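Local coordinates for thioesterase superfamily protein (Sulfolobus solfataricus, PDB 2GF6) that is a putative thioesterase of the hotdog superfamily that binds coenzyme A and probably hydrolyses fatty acyl-CoA thioesters, at residues A[81-86]-A[91-96]; A[36-41]-A[47-52]; A[15-20]-A[30-35]. All blocks are in the same frame, centred on the assembly; numbering follows the deposited sequence.

Contact 1: A[81-86]-A[91-96]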
loop_
_atom_site.group_PDB
_atom_site.type_symbol
_atom_site.label_atom_id
_atom_site.label_comp_id
_atom_site.label_asym_id
_atom_site.label_seq_id
_atom_site.Cartn_x
_atom_site.Cartn_y
_atom_site.Cartn_z
ATOM N N LEU A 81 -15.969 -7.175 -15.994
ATOM C CA LEU A 81 -16.446 -7.990 -14.882
ATOM C C LEU A 81 -17.520 -8.989 -15.302
ATOM O O LEU A 81 -18.420 -8.659 -16.076
ATOM C CB LEU A 81 -17.013 -7.091 -13.784
ATOM C CG LEU A 81 -17.070 -7.685 -12.369
ATOM C CD1 LEU A 81 -15.667 -7.832 -11.758
ATOM C CD2 LEU A 81 -17.927 -6.796 -11.512
ATOM N N ASN A 82 -17.427 -10.197 -14.752
ATOM C CA ASN A 82 -18.467 -11.200 -14.897
ATOM C C ASN A 82 -18.830 -11.784 -13.535
ATOM O O ASN A 82 -18.212 -12.742 -13.091
ATOM C CB ASN A 82 -17.984 -12.319 -15.816
ATOM C CG ASN A 82 -19.081 -13.344 -16.134
ATOM O OD1 ASN A 82 -20.105 -12.986 -16.687
ATOM N ND2 ASN A 82 -18.844 -14.620 -15.808
ATOM N N PRO A 83 -19.839 -11.210 -12.868
ATOM C CA PRO A 83 -20.300 -11.777 -11.596
ATOM C C PRO A 83 -21.039 -13.107 -11.794
ATOM O O PRO A 83 -21.908 -13.205 -12.655
ATOM C CB PRO A 83 -21.256 -10.708 -11.051
ATOM C CG PRO A 83 -21.047 -9.500 -11.923
ATOM C CD PRO A 83 -20.614 -10.017 -13.246
ATOM N N LYS A 84 -20.664 -14.114 -11.015
ATOM C CA LYS A 84 -21.327 -15.422 -11.010
ATOM C C LYS A 84 -21.846 -15.656 -9.601
ATOM O O LYS A 84 -21.066 -15.730 -8.651
ATOM C CB LYS A 84 -20.346 -16.553 -11.344
ATOM C CG LYS A 84 -19.983 -16.700 -12.776
ATOM C CD LYS A 84 -19.135 -17.986 -12.982
ATOM C CE LYS A 84 -18.897 -18.311 -14.480
ATOM N NZ LYS A 84 -17.452 -18.686 -14.767
ATOM N N ILE A 85 -23.156 -15.772 -9.470
ATOM C CA ILE A 85 -23.763 -16.043 -8.195
ATOM C C ILE A 85 -23.702 -17.554 -7.909
ATOM O O ILE A 85 -24.421 -18.331 -8.539
ATOM C CB ILE A 85 -25.199 -15.502 -8.188
ATOM C CG1 ILE A 85 -25.164 -13.976 -8.296
ATOM C CG2 ILE A 85 -25.947 -15.955 -6.933
ATOM C CD1 ILE A 85 -26.516 -13.354 -8.468
ATOM N N LEU A 86 -22.836 -17.951 -6.962
ATOM C CA LEU A 86 -22.659 -19.370 -6.560
ATOM C C LEU A 86 -23.688 -19.899 -5.556
ATOM O O LEU A 86 -23.971 -21.106 -5.513
ATOM C CB LEU A 86 -21.266 -19.596 -5.979
ATOM C CG LEU A 86 -20.107 -19.026 -6.792
ATOM C CD1 LEU A 86 -18.802 -19.465 -6.158
ATOM C CD2 LEU A 86 -20.185 -19.460 -8.213
ATOM N N ILE A 91 -20.480 -14.925 -4.166
ATOM C CA ILE A 91 -20.362 -14.484 -5.559
ATOM C C ILE A 91 -18.933 -14.642 -5.999
ATOM O O ILE A 91 -18.044 -14.379 -5.218
ATOM C CB ILE A 91 -20.681 -12.993 -5.686
ATOM C CG1 ILE A 91 -22.111 -12.725 -5.225
ATOM C CG2 ILE A 91 -20.523 -12.518 -7.154
ATOM C CD1 ILE A 91 -22.403 -11.257 -4.993
ATOM N N LYS A 92 -18.726 -15.057 -7.246
ATOM C CA LYS A 92 -17.428 -15.140 -7.854
ATOM C C LYS A 92 -17.355 -14.031 -8.886
ATOM O O LYS A 92 -18.075 -14.058 -9.870
ATOM C CB LYS A 92 -17.247 -16.473 -8.552
ATOM C CG LYS A 92 -15.958 -16.647 -9.295
ATOM C CD LYS A 92 -15.926 -18.051 -9.876
ATOM C CE LYS A 92 -14.604 -18.357 -10.537
ATOM N NZ LYS A 92 -14.799 -19.525 -11.420
ATOM N N PHE A 93 -16.499 -13.048 -8.627
ATOM C CA PHE A 93 -16.329 -11.918 -9.492
ATOM C C PHE A 93 -15.165 -12.243 -10.385
ATOM O O PHE A 93 -14.037 -12.093 -9.964
ATOM C CB PHE A 93 -16.022 -10.667 -8.662
ATOM C CG PHE A 93 -17.220 -10.095 -7.957
ATOM C CD1 PHE A 93 -18.217 -9.461 -8.678
ATOM C CD2 PHE A 93 -17.353 -10.178 -6.570
ATOM C CE1 PHE A 93 -19.321 -8.913 -8.039
ATOM C CE2 PHE A 93 -18.461 -9.631 -5.933
ATOM C CZ PHE A 93 -19.446 -9.004 -6.668
ATOM N N GLU A 94 -15.451 -12.750 -11.584
ATOM C CA GLU A 94 -14.433 -13.021 -12.620
ATOM C C GLU A 94 -14.083 -11.717 -13.331
ATOM O O GLU A 94 -14.964 -10.897 -13.553
ATOM C CB GLU A 94 -14.967 -14.001 -13.652
ATOM C CG GLU A 94 -15.561 -15.302 -13.101
ATOM C CD GLU A 94 -15.966 -16.305 -14.212
ATOM O OE1 GLU A 94 -16.436 -15.895 -15.302
ATOM O OE2 GLU A 94 -15.839 -17.523 -13.982
ATOM N N PHE A 95 -12.816 -11.523 -13.703
ATOM C CA PHE A 95 -12.413 -10.283 -14.355
ATOM C C PHE A 95 -11.317 -10.497 -15.385
ATOM O O PHE A 95 -10.542 -11.443 -15.269
ATOM C CB PHE A 95 -11.962 -9.240 -13.327
ATOM C CG PHE A 95 -10.706 -9.613 -12.584
ATOM C CD1 PHE A 95 -9.446 -9.408 -13.160
ATOM C CD2 PHE A 95 -10.766 -10.146 -11.285
ATOM C CE1 PHE A 95 -8.276 -9.746 -12.476
ATOM C CE2 PHE A 95 -9.584 -10.486 -10.598
ATOM C CZ PHE A 95 -8.340 -10.281 -11.206
ATOM N N LYS A 96 -11.285 -9.619 -16.388
ATOM C CA LYS A 96 -10.212 -9.551 -17.373
ATOM C C LYS A 96 -9.719 -8.133 -17.398
ATOM O O LYS A 96 -10.522 -7.202 -17.302
ATOM C CB LYS A 96 -10.714 -9.901 -18.766
ATOM C CG LYS A 96 -11.399 -11.250 -18.868
ATOM C CD LYS A 96 -11.872 -11.559 -20.277
ATOM C CE LYS A 96 -12.317 -13.024 -20.388
ATOM N NZ LYS A 96 -12.536 -13.420 -21.807
#
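Lys84 O is held by two groups of the facing strand: the amide of Lys92 (N to O 2.8 Å, N-H...O angle 174°) and, more loosely, the CA-H of Ile91, whose CA stands 3.4 Å from Lys84 O. Lys84 N returns a bond to Lys92 O, and Asn82 and Glu94, the next hydrogen-bonded pair, likewise exchange two backbone bonds, building the hairpin of strands 76-85 and 90-99. On its polar face, Asn82 ND2 donates to Glu94 OE1 (2.8 Å) from above the carboxylate plane, with amide and carboxylate planes 44° apart. Glu94 CG, anti to the carbonyl carbon (chi1 -52°), begins an extended chain that carries the carboxylate there. Lys84 and, weakly, Lys92 direct their ammonium groups to Glu94 OE2, but Lys84 NZ and OE2 are modelled too close together, so the details are doubtful. On the other face, Leu81 CD2 meets Phe93 CD1 at 3.9 Å and Pro83 CB lies 4.0 Å from Phe93 CE1; Ile91 CG2 sits over that ring's centre. Leu86, just past the strand, lines a coenzyme A pocket. Asn82 thus helps to fix a carboxylate that would probably balance two nearby lysines, while Leu81, Pro83 and Phe93 pack against helix 26-45.

Contact 2: A[36-41]-A[47-52]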
loop_
_atom_site.group_PDB
_atom_site.type_symbol
_atom_site.label_atom_id
_atom_site.label_comp_id
_atom_site.label_asym_id
_atom_site.label_seq_id
_atom_site.Cartn_x
_atom_site.Cartn_y
_atom_site.Cartn_z
ATOM N N THR A 36 -13.574 -1.916 -9.831
ATOM C CA THR A 36 -14.544 -2.463 -10.804
ATOM C C THR A 36 -15.771 -3.032 -10.072
ATOM O O THR A 36 -16.939 -2.746 -10.448
ATOM C CB THR A 36 -13.886 -3.512 -11.718
ATOM O OG1 THR A 36 -12.759 -2.922 -12.361
ATOM C CG2 THR A 36 -14.831 -4.012 -12.781
ATOM N N ILE A 37 -15.520 -3.820 -9.028
ATOM C CA ILE A 37 -16.599 -4.464 -8.254
ATOM C C ILE A 37 -17.419 -3.431 -7.476
ATOM O O ILE A 37 -18.652 -3.478 -7.470
ATOM C CB ILE A 37 -16.072 -5.528 -7.308
ATOM C CG1 ILE A 37 -15.527 -6.698 -8.126
ATOM C CG2 ILE A 37 -17.198 -6.007 -6.389
ATOM C CD1 ILE A 37 -14.602 -7.617 -7.374
ATOM N N GLU A 38 -16.732 -2.482 -6.857
ATOM C CA GLU A 38 -17.407 -1.437 -6.143
ATOM C C GLU A 38 -18.351 -0.705 -7.080
ATOM O O GLU A 38 -19.478 -0.443 -6.696
ATOM C CB GLU A 38 -16.420 -0.459 -5.514
ATOM C CG GLU A 38 -17.110 0.653 -4.748
ATOM C CD GLU A 38 -16.191 1.490 -3.871
ATOM O OE1 GLU A 38 -14.938 1.319 -3.862
ATOM O OE2 GLU A 38 -16.744 2.329 -3.153
ATOM N N LYS A 39 -17.902 -0.382 -8.303
ATOM C CA LYS A 39 -18.755 0.392 -9.223
ATOM C C LYS A 39 -19.970 -0.424 -9.647
ATOM O O LYS A 39 -21.100 0.068 -9.660
ATOM C CB LYS A 39 -17.959 0.853 -10.460
ATOM C CG LYS A 39 -18.738 1.798 -11.375
ATOM C CD LYS A 39 -18.024 2.085 -12.725
ATOM C CE LYS A 39 -18.026 0.872 -13.661
ATOM N NZ LYS A 39 -19.235 0.796 -14.573
ATOM N N PHE A 40 -19.728 -1.687 -9.988
ATOM C CA PHE A 40 -20.805 -2.597 -10.335
ATOM C C PHE A 40 -21.890 -2.659 -9.256
ATOM O O PHE A 40 -23.078 -2.548 -9.553
ATOM C CB PHE A 40 -20.257 -4.001 -10.611
ATOM C CG PHE A 40 -21.316 -5.042 -10.670
ATOM C CD1 PHE A 40 -22.096 -5.183 -11.790
ATOM C CD2 PHE A 40 -21.557 -5.866 -9.579
ATOM C CE1 PHE A 40 -23.076 -6.137 -11.839
ATOM C CE2 PHE A 40 -22.537 -6.826 -9.620
ATOM C CZ PHE A 40 -23.299 -6.968 -10.751
ATOM N N ILE A 41 -21.472 -2.864 -8.011
ATOM C CA ILE A 41 -22.432 -3.005 -6.913
ATOM C C ILE A 41 -23.251 -1.726 -6.762
ATOM O O ILE A 41 -24.479 -1.766 -6.576
ATOM C CB ILE A 41 -21.695 -3.391 -5.589
ATOM C CG1 ILE A 41 -21.200 -4.838 -5.673
ATOM C CG2 ILE A 41 -22.610 -3.232 -4.365
ATOM C CD1 ILE A 41 -22.298 -5.891 -5.947
ATOM N N ILE A 47 -25.855 0.025 -3.392
ATOM C CA ILE A 47 -25.435 -0.052 -2.020
ATOM C C ILE A 47 -23.940 0.124 -1.960
ATOM O O ILE A 47 -23.262 -0.024 -2.987
ATOM C CB ILE A 47 -25.815 -1.428 -1.413
ATOM C CG1 ILE A 47 -25.114 -2.574 -2.156
ATOM C CG2 ILE A 47 -27.349 -1.586 -1.418
ATOM C CD1 ILE A 47 -25.183 -3.928 -1.446
ATOM N N PRO A 48 -23.423 0.459 -0.764
ATOM C CA PRO A 48 -21.971 0.480 -0.550
ATOM C C PRO A 48 -21.326 -0.897 -0.528
ATOM O O PRO A 48 -21.979 -1.876 -0.229
ATOM C CB PRO A 48 -21.811 1.192 0.790
ATOM C CG PRO A 48 -23.120 1.132 1.449
ATOM C CD PRO A 48 -24.173 0.862 0.434
ATOM N N TYR A 49 -20.035 -0.946 -0.854
ATOM C CA TYR A 49 -19.284 -2.192 -0.909
ATOM C C TYR A 49 -17.864 -1.874 -0.459
ATOM O O TYR A 49 -17.334 -0.862 -0.890
ATOM C CB TYR A 49 -19.273 -2.750 -2.351
ATOM C CG TYR A 49 -18.156 -3.738 -2.654
ATOM C CD1 TYR A 49 -16.869 -3.284 -2.980
ATOM C CD2 TYR A 49 -18.382 -5.119 -2.643
ATOM C CE1 TYR A 49 -15.830 -4.173 -3.275
ATOM C CE2 TYR A 49 -17.349 -6.029 -2.935
ATOM C CZ TYR A 49 -16.072 -5.544 -3.251
ATOM O OH TYR A 49 -15.008 -6.388 -3.556
ATOM N N PRO A 50 -17.225 -2.755 0.356
ATOM C CA PRO A 50 -17.636 -4.095 0.820
ATOM C C PRO A 50 -18.372 -4.089 2.162
ATOM O O PRO A 50 -18.825 -5.137 2.618
ATOM C CB PRO A 50 -16.301 -4.852 0.913
ATOM C CG PRO A 50 -15.255 -3.771 1.089
ATOM C CD PRO A 50 -15.897 -2.417 0.890
ATOM N N ILE A 51 -18.518 -2.901 2.769
ATOM C CA ILE A 51 -19.269 -2.757 3.990
ATOM C C ILE A 51 -20.622 -2.162 3.614
ATOM O O ILE A 51 -20.731 -0.977 3.277
ATOM C CB ILE A 51 -18.521 -1.862 5.009
ATOM C CG1 ILE A 51 -17.208 -2.554 5.428
ATOM C CG2 ILE A 51 -19.401 -1.536 6.163
ATOM C CD1 ILE A 51 -16.359 -1.752 6.413
ATOM N N VAL A 52 -21.647 -2.995 3.664
ATOM C CA VAL A 52 -22.982 -2.562 3.297
ATOM C C VAL A 52 -23.646 -1.826 4.469
ATOM O O VAL A 52 -24.142 -0.722 4.311
ATOM C CB VAL A 52 -23.825 -3.758 2.843
ATOM C CG1 VAL A 52 -25.106 -3.267 2.158
ATOM C CG2 VAL A 52 -22.987 -4.669 1.925
HETATM O O HOH W 1 -19.115 1.893 -2.102
HETATM O O HOH W 2 -14.582 0.574 -1.224
HETATM O O HOH W 3 -20.612 0.046 -4.159
#
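The long helix 26-45 of the hotdog fold is followed by a loop that doubles back along it, and in that return Tyr49 lays its ring against Ile37. Ile37 CG2 makes a CH-pi contact over one face, 3.7 Å from the ring centroid and displaced toward CZ; Pro50 CB, beyond a cis peptide bond, sits over the opposite face. With CG anti to the backbone N (chi1 159°), the ring reaches across the helix toward Ile37, where Glu38 CA approaches Tyr49 CD1 at 3.7 Å and Tyr49 OH hydrogen-bonds Gln111 OE1. Farther along, Ile41 CG2 is wedged between Tyr49 CB and the Ile47 side chain; its 3.4 Å approach to Ile47 CG1 is tighter than usual for two carbons. No direct hydrogen bond joins helix segment and loop, and water mediates instead. One water takes the Tyr49 N-H and lies 2.6 Å from Glu38 OE2, a second donates to Tyr49 O at 3.1 Å and weakly to Glu38 OE1, and a third lies between Glu38 O and Ile47 O. The aromatic ring is thus pinned on both faces by aliphatic groups, whereas the loop backbone's polar atoms reach the helix through three ordered waters, all of which also contact Glu38.

Contact 3: A[15-20]-A[30-35]; sequences IYDTDA and YRFFTN
Arg31 grips Asp17 side-on, NE to OD1 and NH2 to OD2, each bond 2.9 Å long. Both are nearly straight, and the carboxylate and guanidinium planes lie 14° apart. NE meets the syn lone pair of OD1 and keeps within its own guanidinium plane; NH2 comes to OD2 on the syn side too, but 21° out of the carboxylate plane. The bend of the arginine chain at chi3 (79°) turns the NE edge toward the acid. Both partners are engaged further: Asp17 OD2 also accepts from the backbone N of Arg14, and Arg31 NH1 forms a salt bridge with Asp11 OD2, itself an acceptor from Asn35 ND2. Aromatic rings flank the pair: Arg31 NE lies at the edge of the Tyr16 ring, 3.7 Å from CE1, and Asp17 OD2 faces the edge of Phe32, 4.0 Å from its CE1, while Phe32 CD1 lies over one face of the guanidinium, toward its rim.

In the hotdog fold a long helix packs in the curve of the sheet, and this bridge ties the loop entering helix 26-45 to that helix; farther on, the loop and the helix start supply Ile23, Ala24, His25 and Tyr26 to a coenzyme A pocket. Within the loop, Ile15 O accepts from both Thr18 N and Thr18 OG1, the hydroxyl at 2.7 Å, while in the helix Thr34 OG1 and Thr34 N reach Tyr30 O from opposite faces of its plane. Other partners come from neighbouring copies: Tyr16 OH hydrogen-bonds Asn35 OD1 of the second subunit, a bond repeated with the roles of the two chains exchanged, and Thr18 OG1 accepts from Ala20 N of the fourth subunit.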
loop_
_atom_site.group_PDB
_atom_site.type_symbol
_atom_site.label_atom_id
_atom_site.label_comp_id
_atom_site.label_asym_id
_atom_site.label_seq_id
_atom_site.Cartn_x
_atom_site.Cartn_y
_atom_site.Cartn_z
ATOM N N ILE A 15 1.857 5.959 -10.343
ATOM C CA ILE A 15 3.162 5.683 -9.714
ATOM C C ILE A 15 3.030 4.791 -8.487
ATOM O O ILE A 15 3.874 3.931 -8.208
ATOM C CB ILE A 15 3.900 7.013 -9.345
ATOM C CG1 ILE A 15 5.326 6.711 -8.902
ATOM C CG2 ILE A 15 3.094 7.865 -8.291
ATOM C CD1 ILE A 15 6.129 5.969 -9.934
ATOM N N TYR A 16 1.964 4.993 -7.738
ATOM C CA TYR A 16 1.742 4.174 -6.573
ATOM C C TYR A 16 1.235 2.763 -6.961
ATOM O O TYR A 16 1.041 1.903 -6.092
ATOM C CB TYR A 16 0.788 4.872 -5.585
ATOM C CG TYR A 16 -0.486 5.417 -6.199
ATOM C CD1 TYR A 16 -1.544 4.569 -6.513
ATOM C CD2 TYR A 16 -0.658 6.778 -6.420
ATOM C CE1 TYR A 16 -2.706 5.044 -7.081
ATOM C CE2 TYR A 16 -1.845 7.269 -7.009
ATOM C CZ TYR A 16 -2.865 6.380 -7.330
ATOM O OH TYR A 16 -4.062 6.819 -7.898
ATOM N N ASP A 17 1.004 2.512 -8.250
ATOM C CA ASP A 17 0.663 1.132 -8.685
ATOM C C ASP A 17 1.867 0.284 -9.048
ATOM O O ASP A 17 1.730 -0.908 -9.325
ATOM C CB ASP A 17 -0.294 1.159 -9.885
ATOM C CG ASP A 17 -1.635 1.781 -9.539
ATOM O OD1 ASP A 17 -2.156 1.494 -8.437
ATOM O OD2 ASP A 17 -2.122 2.576 -10.353
ATOM N N THR A 18 3.050 0.884 -9.029
ATOM C CA THR A 18 4.267 0.245 -9.525
ATOM C C THR A 18 5.287 0.015 -8.423
ATOM O O THR A 18 5.248 0.685 -7.406
ATOM C CB THR A 18 4.991 1.174 -10.519
ATOM O OG1 THR A 18 5.387 2.378 -9.843
ATOM C CG2 THR A 18 4.063 1.562 -11.693
ATOM N N ASP A 19 6.243 -0.890 -8.684
ATOM C CA ASP A 19 7.383 -1.132 -7.790
ATOM C C ASP A 19 8.650 -0.990 -8.606
ATOM O O ASP A 19 8.568 -0.572 -9.755
ATOM C CB ASP A 19 7.266 -2.483 -7.072
ATOM C CG ASP A 19 7.343 -3.690 -8.012
ATOM O OD1 ASP A 19 7.850 -3.550 -9.158
ATOM O OD2 ASP A 19 6.879 -4.782 -7.594
ATOM N N ALA A 20 9.824 -1.277 -8.041
ATOM C CA ALA A 20 11.076 -1.041 -8.806
ATOM C C ALA A 20 11.238 -1.848 -10.096
ATOM O O ALA A 20 12.158 -1.563 -10.865
ATOM C CB ALA A 20 12.298 -1.257 -7.946
ATOM N N TYR A 30 -5.579 -5.458 -7.233
ATOM C CA TYR A 30 -6.643 -5.329 -6.237
ATOM C C TYR A 30 -7.251 -3.954 -6.303
ATOM O O TYR A 30 -8.446 -3.792 -6.108
ATOM C CB TYR A 30 -6.071 -5.576 -4.838
ATOM C CG TYR A 30 -7.033 -5.401 -3.641
ATOM C CD1 TYR A 30 -7.891 -6.423 -3.248
ATOM C CD2 TYR A 30 -7.042 -4.236 -2.896
ATOM C CE1 TYR A 30 -8.753 -6.263 -2.167
ATOM C CE2 TYR A 30 -7.900 -4.062 -1.832
ATOM C CZ TYR A 30 -8.744 -5.075 -1.457
ATOM O OH TYR A 30 -9.580 -4.920 -0.341
ATOM N N ARG A 31 -6.432 -2.944 -6.552
ATOM C CA ARG A 31 -6.964 -1.617 -6.666
ATOM C C ARG A 31 -7.917 -1.655 -7.823
ATOM O O ARG A 31 -9.001 -1.158 -7.744
ATOM C CB ARG A 31 -5.871 -0.556 -6.891
ATOM C CG ARG A 31 -6.433 0.880 -6.813
ATOM C CD ARG A 31 -5.394 1.992 -6.872
ATOM N NE ARG A 31 -4.918 2.279 -8.222
ATOM C CZ ARG A 31 -5.614 2.879 -9.193
ATOM N NH1 ARG A 31 -6.883 3.225 -9.039
ATOM N NH2 ARG A 31 -5.023 3.103 -10.362
ATOM N N PHE A 32 -7.504 -2.276 -8.914
ATOM C CA PHE A 32 -8.312 -2.198 -10.119
ATOM C C PHE A 32 -9.625 -2.974 -9.971
ATOM O O PHE A 32 -10.669 -2.481 -10.385
ATOM C CB PHE A 32 -7.547 -2.724 -11.339
ATOM C CG PHE A 32 -6.191 -2.099 -11.525
ATOM C CD1 PHE A 32 -5.997 -0.729 -11.370
ATOM C CD2 PHE A 32 -5.101 -2.889 -11.864
ATOM C CE1 PHE A 32 -4.735 -0.157 -11.564
ATOM C CE2 PHE A 32 -3.843 -2.340 -12.024
ATOM C CZ PHE A 32 -3.663 -0.967 -11.885
ATOM N N PHE A 33 -9.566 -4.204 -9.451
ATOM C CA PHE A 33 -10.745 -5.051 -9.473
ATOM C C PHE A 33 -11.747 -4.628 -8.380
ATOM O O PHE A 33 -12.977 -4.654 -8.608
ATOM C CB PHE A 33 -10.376 -6.555 -9.543
ATOM C CG PHE A 33 -9.753 -7.147 -8.303
ATOM C CD1 PHE A 33 -10.417 -7.152 -7.076
ATOM C CD2 PHE A 33 -8.560 -7.843 -8.397
ATOM C CE1 PHE A 33 -9.854 -7.758 -5.951
ATOM C CE2 PHE A 33 -7.997 -8.459 -7.272
ATOM C CZ PHE A 33 -8.654 -8.418 -6.052
ATOM N N THR A 34 -11.224 -4.129 -7.253
ATOM C CA THR A 34 -12.059 -3.503 -6.201
ATOM C C THR A 34 -12.851 -2.314 -6.747
ATOM O O THR A 34 -14.049 -2.222 -6.564
ATOM C CB THR A 34 -11.183 -3.086 -4.992
ATOM O OG1 THR A 34 -10.456 -4.232 -4.574
ATOM C CG2 THR A 34 -12.044 -2.581 -3.796
ATOM N N ASN A 35 -12.181 -1.415 -7.456
ATOM C CA ASN A 35 -12.885 -0.340 -8.117
ATOM C C ASN A 35 -13.932 -0.888 -9.073
ATOM O O ASN A 35 -15.056 -0.385 -9.145
ATOM C CB ASN A 35 -11.910 0.554 -8.877
ATOM C CG ASN A 35 -11.033 1.387 -7.966
ATOM O OD1 ASN A 35 -11.383 1.657 -6.808
ATOM N ND2 ASN A 35 -9.887 1.805 -8.485
#

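Overall arrangement
Helix 26-45 connects all three sites. Contacts 2 and 3 both use it directly, meeting where Tyr49 touches Thr34, and its Ile37 and Phe40 rest on Leu81, Pro83 and Phe93 of contact 1, while Phe33 reaches Phe95. Contacts 1 and 2 are partly buried, and contact 3, though farther from the chain's centre, is buried in the assembly, where neighbouring subunits also pack against it. The chemistry follows the place: a hairpin joined by backbone bonds, with charges on one face, in contact 1; carbon packing and bridging waters in contact 2; and in contact 3 a buried, two-bonded ion pair whose surroundings are shared between chains. Contact 2 also touches the second subunit, whereas no other protein chain touches contact 1.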